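Local atomic coordinates of galectin (Ovis aries, PDB entry 6N44), a protein that probably binds carbohydrates, as a galectin with a recognised site for beta-D-galactose, and forms oligomers that matter for its anti-parasitic activity in sheep. Residues D4-P7 against N8-Q12; L79-E82 against A83-P86; V103-N107 against K108-Q112. All coordinates share one frame; numbering follows the deposited sequence.

Interaction 1 of 3, residues D4-P7 against N8-Q12; sequences DSLP and NPYLQ
Leu6 and Pro7 meet Tyr10 because the backbone, extended through the first residues, turns back on itself at Asn8-Pro9, where the peptide bond is cis, before entering strand 10-13. No hydrogen bond joins 4-7 to 8-12 directly, and the carbonyl oxygens Pro7 O and Pro9 O lie 3.4 Å apart, neither able to donate to the other. The bend carries the start of the strand back beside the residues that precede it. Leu6 CD1 reaches the ring of Tyr10 obliquely, 3.9 Å from CE1, and is the branch that makes this apolar contact. The carbonyl Pro7 O lies 3.5 Å from Tyr10 CB, near the ring plane at its edge. The tyrosine swings CG anti to its own backbone N (chi1 175°), which sends the ring on past Leu6 with its hydroxyl towards Gln12. There Tyr10 OH donates to Gln12 OE1 at 2.5 Å, with the donor in the carbonyl plane and a C=O...donor angle of 149°, a bond that should fix the far end of the ring. Asn8 turns its amide away from Pro7, and its ND2 is held by the carbonyl oxygens of Gly129 and Ile131. Leu6 and Tyr10 also pack on Leu133, so the folded-back lead-in ties the edge strand 10-13 to both sheets of the galectin beta-sandwich.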
# COMPACT_ATOMS: atom_id res chain seq x y z
N ASP A 4 -1.59 6.91 -24.78
CA ASP A 4 -0.23 6.81 -24.26
C ASP A 4 -0.06 5.52 -23.48
O ASP A 4 -0.98 5.03 -22.82
CB ASP A 4 0.09 7.99 -23.35
CG ASP A 4 -0.20 9.31 -24.01
OD1 ASP A 4 0.61 9.73 -24.86
OD2 ASP A 4 -1.24 9.93 -23.67
N SER A 5 1.15 4.97 -23.53
CA SER A 5 1.43 3.78 -22.75
C SER A 5 2.92 3.70 -22.46
O SER A 5 3.74 4.42 -23.04
CB SER A 5 0.92 2.52 -23.46
OG SER A 5 1.60 2.32 -24.67
N LEU A 6 3.25 2.81 -21.57
CA LEU A 6 4.59 2.57 -21.08
C LEU A 6 5.24 1.45 -21.87
O LEU A 6 4.55 0.64 -22.50
CB LEU A 6 4.54 2.20 -19.60
CG LEU A 6 4.16 3.29 -18.61
CD1 LEU A 6 3.93 2.66 -17.26
CD2 LEU A 6 5.28 4.32 -18.52
N PRO A 7 6.57 1.37 -21.85
CA PRO A 7 7.24 0.27 -22.55
C PRO A 7 6.81 -1.08 -21.98
O PRO A 7 6.51 -1.21 -20.80
CB PRO A 7 8.72 0.54 -22.30
CG PRO A 7 8.79 2.02 -22.04
CD PRO A 7 7.53 2.30 -21.25
N ASN A 8 6.80 -2.08 -22.85
CA ASN A 8 6.46 -3.44 -22.46
C ASN A 8 7.46 -4.37 -23.13
O ASN A 8 7.46 -4.49 -24.35
CB ASN A 8 5.02 -3.78 -22.87
CG ASN A 8 4.65 -5.23 -22.62
OD1 ASN A 8 5.44 -6.04 -22.10
ND2 ASN A 8 3.43 -5.59 -22.98
N PRO A 9 8.31 -5.05 -22.34
CA PRO A 9 8.33 -5.12 -20.86
C PRO A 9 8.70 -3.81 -20.16
O PRO A 9 9.38 -2.94 -20.71
CB PRO A 9 9.41 -6.19 -20.58
CG PRO A 9 9.57 -6.93 -21.88
CD PRO A 9 9.33 -5.92 -22.95
N TYR A 10 8.18 -3.68 -18.94
CA TYR A 10 8.41 -2.56 -18.05
C TYR A 10 9.32 -3.04 -16.94
O TYR A 10 9.05 -4.08 -16.34
CB TYR A 10 7.09 -2.06 -17.46
CG TYR A 10 7.23 -0.97 -16.43
CD1 TYR A 10 7.13 0.37 -16.79
CD2 TYR A 10 7.48 -1.28 -15.07
CE1 TYR A 10 7.27 1.39 -15.82
CE2 TYR A 10 7.61 -0.29 -14.12
CZ TYR A 10 7.50 1.04 -14.50
OH TYR A 10 7.64 2.02 -13.55
N LEU A 11 10.40 -2.30 -16.68
CA LEU A 11 11.34 -2.64 -15.62
C LEU A 11 11.43 -1.49 -14.63
O LEU A 11 11.44 -0.32 -15.04
CB LEU A 11 12.76 -2.91 -16.18
CG LEU A 11 12.96 -4.02 -17.20
CD1 LEU A 11 14.43 -4.08 -17.57
CD2 LEU A 11 12.47 -5.36 -16.66
N GLN A 12 11.53 -1.83 -13.34
CA GLN A 12 11.75 -0.81 -12.32
C GLN A 12 12.54 -1.40 -11.16
O GLN A 12 12.06 -2.32 -10.49
CB GLN A 12 10.43 -0.24 -11.80
CG GLN A 12 10.64 0.91 -10.83
CD GLN A 12 9.32 1.50 -10.36
OE1 GLN A 12 8.40 1.68 -11.16
NE2 GLN A 12 9.22 1.80 -9.06

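Interaction 2 of 3, residues L79-E82 against A83-P86; sequences LHTE and AFVP
A tight bend after strand 72-80, held by a threonine side chain and one water, begins the loop that leads towards strand 90-97. Thr81 OG1 takes the backbone N-H of Ala83 at 3.0 Å, with an N-H...O angle of 153°; a side-chain oxygen accepting from the amide two residues on is the hallmark of an ST turn. The hydroxyl can do this because it stands anti to the threonine's own backbone N (chi1 177°), beside the carbonyl carbon and so on the side where the chain continues. The same approach puts OG1 3.3 Å from Ala83 CB. Water 1 spans the bend a second time: it donates to Thr81 O at 2.9 Å and accepts from Phe84 N at 2.9 Å, so two successive amides, those of Ala83 and Phe84, are tied back to Thr81. Further round, Val85 CG2 rests 3.9 Å from Glu82 O. The buried ring of Phe84 meets Phe90 edge-to-face and also packs against Tyr58 and Leu28. Thr81 touches Val63 of strand 62-69 and, like Ala83, Ile110 of strand 108-114, so the bend bridges strands 72-80 and 108-114, edge strands of the two sheets of the sandwich.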
# COMPACT_ATOMS: atom_id res chain seq x y z
N LEU A 79 -4.81 -21.00 -9.22
CA LEU A 79 -6.23 -20.78 -8.95
C LEU A 79 -6.93 -20.24 -10.19
O LEU A 79 -6.30 -19.85 -11.17
CB LEU A 79 -6.44 -19.81 -7.78
CG LEU A 79 -5.95 -18.39 -8.04
CD1 LEU A 79 -6.87 -17.36 -7.38
CD2 LEU A 79 -4.54 -18.25 -7.52
N HIS A 80 -8.26 -20.23 -10.11
CA HIS A 80 -9.13 -19.68 -11.14
C HIS A 80 -9.68 -18.34 -10.68
O HIS A 80 -10.02 -18.17 -9.50
CB HIS A 80 -10.29 -20.62 -11.46
CG HIS A 80 -9.87 -21.96 -11.98
ND1 HIS A 80 -10.04 -22.34 -13.29
CD2 HIS A 80 -9.29 -23.01 -11.36
CE1 HIS A 80 -9.58 -23.57 -13.46
NE2 HIS A 80 -9.12 -24.00 -12.30
N THR A 81 -9.80 -17.40 -11.61
CA THR A 81 -10.42 -16.13 -11.30
C THR A 81 -11.06 -15.58 -12.56
O THR A 81 -10.61 -15.86 -13.68
CB THR A 81 -9.42 -15.11 -10.73
OG1 THR A 81 -10.09 -13.86 -10.50
CG2 THR A 81 -8.27 -14.88 -11.69
N GLU A 82 -12.12 -14.81 -12.37
CA GLU A 82 -12.78 -14.09 -13.45
C GLU A 82 -12.45 -12.61 -13.44
O GLU A 82 -13.08 -11.84 -14.17
CB GLU A 82 -14.29 -14.31 -13.36
CG GLU A 82 -14.70 -15.73 -13.70
CD GLU A 82 -14.32 -16.11 -15.14
OE1 GLU A 82 -14.96 -15.59 -16.08
OE2 GLU A 82 -13.38 -16.92 -15.32
N ALA A 83 -11.45 -12.20 -12.65
CA ALA A 83 -11.19 -10.79 -12.41
C ALA A 83 -10.73 -10.04 -13.67
O ALA A 83 -11.02 -8.85 -13.82
CB ALA A 83 -10.14 -10.63 -11.31
N PHE A 84 -10.00 -10.70 -14.57
CA PHE A 84 -9.42 -10.03 -15.74
C PHE A 84 -10.34 -10.22 -16.94
O PHE A 84 -10.31 -11.26 -17.59
CB PHE A 84 -8.04 -10.59 -16.06
CG PHE A 84 -7.06 -10.46 -14.96
CD1 PHE A 84 -6.37 -9.27 -14.77
CD2 PHE A 84 -6.80 -11.54 -14.12
CE1 PHE A 84 -5.43 -9.16 -13.76
CE2 PHE A 84 -5.87 -11.44 -13.11
CZ PHE A 84 -5.18 -10.24 -12.92
N VAL A 85 -11.14 -9.20 -17.25
CA VAL A 85 -12.04 -9.25 -18.39
C VAL A 85 -11.34 -8.58 -19.57
O VAL A 85 -11.09 -7.36 -19.51
CB VAL A 85 -13.37 -8.55 -18.09
CG1 VAL A 85 -14.40 -8.89 -19.14
CG2 VAL A 85 -13.86 -8.91 -16.69
N PRO A 86 -11.00 -9.31 -20.64
CA PRO A 86 -10.50 -8.56 -21.81
C PRO A 86 -11.70 -7.97 -22.56
O PRO A 86 -12.77 -8.56 -22.50
CB PRO A 86 -9.76 -9.63 -22.64
CG PRO A 86 -10.07 -10.99 -21.96
CD PRO A 86 -11.16 -10.75 -20.94
O HOH W 1 -9.95 -13.53 -15.29

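Interaction 3 of 3, residues V103-N107 against K108-Q112; sequences VFVNN and KPICQ
Val103 to Gln112 form a beta hairpin, closed by a type I' turn from Val105 to Lys108 and interrupted in register by a classic beta bulge in which Ile110 and Cys111 both face Val103. The two short strand segments run antiparallel, their directions 139° apart.

Four backbone hydrogen bonds hold it. At the turn, Val105 and Lys108 pair in both directions: Val105 N gives to Lys108 O, and Lys108 N returns to Val105 O. At the bulge the backbone N and O of Val103 go to different residues. Its O accepts from Ile110 N at 2.9 Å, an almost straight bond with an N-H...O angle of 177°, whereas its N gives to Cys111 O at 2.9 Å. Between these, Phe104 and Pro109 are a non-hydrogen-bonded pair, which suits a proline, with no N-H to give, and CA-H...O contacts accompany the pairing: Phe104 CA lies 3.1 Å from Lys108 O. A side-chain bond adds to these at the turn, where Asn106 OD1 accepts from the backbone N of Glu91, tying the loop to strand 90-97.

The apolar contacts fall on the two faces. On one, the Phe104 ring lies obliquely against the proline, with CE1 3.8 Å from Pro109 CB; the same phenylalanine packs on Val18 of the second subunit. On the other, Val103, Val105 and Cys111 turn towards the sandwich interior, where Val103 also meets Leu92 and Phe94. Ile110, its CG1 anti to the carbonyl carbon (chi1 -60°), sets that methylene 3.7 Å from Val105 CG2, and Cys111 SG ends 3.9 Å from Val103 CB.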
# COMPACT_ATOMS: atom_id res chain seq x y z
N VAL A 103 -2.81 -9.85 -3.29
CA VAL A 103 -3.11 -9.46 -4.66
C VAL A 103 -4.56 -9.02 -4.74
O VAL A 103 -5.46 -9.72 -4.26
CB VAL A 103 -2.83 -10.60 -5.66
CG1 VAL A 103 -3.01 -10.11 -7.11
CG2 VAL A 103 -1.43 -11.15 -5.45
N PHE A 104 -4.78 -7.86 -5.34
CA PHE A 104 -6.10 -7.29 -5.57
C PHE A 104 -6.22 -6.94 -7.05
O PHE A 104 -5.24 -6.51 -7.67
CB PHE A 104 -6.34 -6.01 -4.74
CG PHE A 104 -6.21 -6.22 -3.26
CD1 PHE A 104 -7.34 -6.35 -2.46
CD2 PHE A 104 -4.95 -6.28 -2.67
CE1 PHE A 104 -7.22 -6.54 -1.08
CE2 PHE A 104 -4.82 -6.47 -1.29
CZ PHE A 104 -5.97 -6.61 -0.50
N VAL A 105 -7.41 -7.13 -7.59
CA VAL A 105 -7.75 -6.66 -8.92
C VAL A 105 -9.04 -5.85 -8.79
O VAL A 105 -10.03 -6.34 -8.24
CB VAL A 105 -7.93 -7.83 -9.91
CG1 VAL A 105 -8.40 -7.29 -11.25
CG2 VAL A 105 -6.63 -8.63 -10.04
N ASN A 106 -9.03 -4.62 -9.30
CA ASN A 106 -10.19 -3.73 -9.24
C ASN A 106 -10.76 -3.66 -7.83
O ASN A 106 -11.97 -3.77 -7.61
CB ASN A 106 -11.24 -4.16 -10.25
CG ASN A 106 -10.70 -4.16 -11.67
OD1 ASN A 106 -9.87 -3.34 -12.01
ND2 ASN A 106 -11.16 -5.10 -12.50
N ASN A 107 -9.88 -3.49 -6.85
CA ASN A 107 -10.22 -3.31 -5.44
C ASN A 107 -10.77 -4.58 -4.79
O ASN A 107 -11.30 -4.50 -3.68
CB ASN A 107 -11.23 -2.16 -5.24
CG ASN A 107 -10.73 -0.84 -5.82
OD1 ASN A 107 -9.55 -0.49 -5.69
ND2 ASN A 107 -11.63 -0.10 -6.48
N LYS A 108 -10.67 -5.74 -5.43
CA LYS A 108 -11.13 -6.97 -4.81
C LYS A 108 -9.96 -7.92 -4.56
O LYS A 108 -9.08 -8.04 -5.41
CB LYS A 108 -12.19 -7.68 -5.68
CG LYS A 108 -13.46 -6.83 -5.87
CD LYS A 108 -14.72 -7.64 -5.68
CE LYS A 108 -15.97 -6.81 -5.94
NZ LYS A 108 -17.12 -7.69 -6.28
N PRO A 109 -9.93 -8.59 -3.41
CA PRO A 109 -8.82 -9.53 -3.14
C PRO A 109 -8.97 -10.79 -3.97
O PRO A 109 -10.03 -11.41 -4.01
CB PRO A 109 -8.96 -9.82 -1.64
CG PRO A 109 -10.41 -9.65 -1.38
CD PRO A 109 -10.86 -8.51 -2.27
N ILE A 110 -7.88 -11.19 -4.63
CA ILE A 110 -7.86 -12.36 -5.49
C ILE A 110 -7.12 -13.52 -4.84
O ILE A 110 -7.59 -14.66 -4.90
CB ILE A 110 -7.24 -12.03 -6.86
CG1 ILE A 110 -8.05 -10.93 -7.55
CG2 ILE A 110 -7.20 -13.26 -7.73
CD1 ILE A 110 -9.53 -11.13 -7.47
N CYS A 111 -5.97 -13.26 -4.23
CA CYS A 111 -5.13 -14.35 -3.72
C CYS A 111 -3.98 -13.74 -2.92
O CYS A 111 -3.72 -12.54 -2.98
CB CYS A 111 -4.60 -15.24 -4.85
SG CYS A 111 -3.71 -14.35 -6.18
N GLN A 112 -3.29 -14.60 -2.18
CA GLN A 112 -2.14 -14.23 -1.38
C GLN A 112 -1.04 -15.26 -1.60
O GLN A 112 -1.31 -16.43 -1.86
CB GLN A 112 -2.49 -14.15 0.12
CG GLN A 112 -3.68 -13.23 0.45
CD GLN A 112 -5.05 -13.86 0.13
OE1 GLN A 112 -5.85 -13.31 -0.63
NE2 GLN A 112 -5.32 -15.02 0.72

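The three contacts follow one another along the chain of this two-sheet sandwich. Interaction 1 opens it at strand 10-13, one edge of the six-stranded sheet; interaction 2 leaves strand 72-80, the other outermost strand of that sheet, and their centres lie about 22 Å apart. Interaction 3 belongs to the five-stranded sheet, where 108-114 is an edge strand. Its centre is about 11 Å from that of interaction 2, and the two touch: Phe84 CZ packs 3.6 Å from Val105 CG2, while Ala83 also meets Val105. Interactions 2 and 3 thus link the two sheets along one edge, whereas interaction 1 lies at the opposite edge of the six-stranded sheet and touches neither.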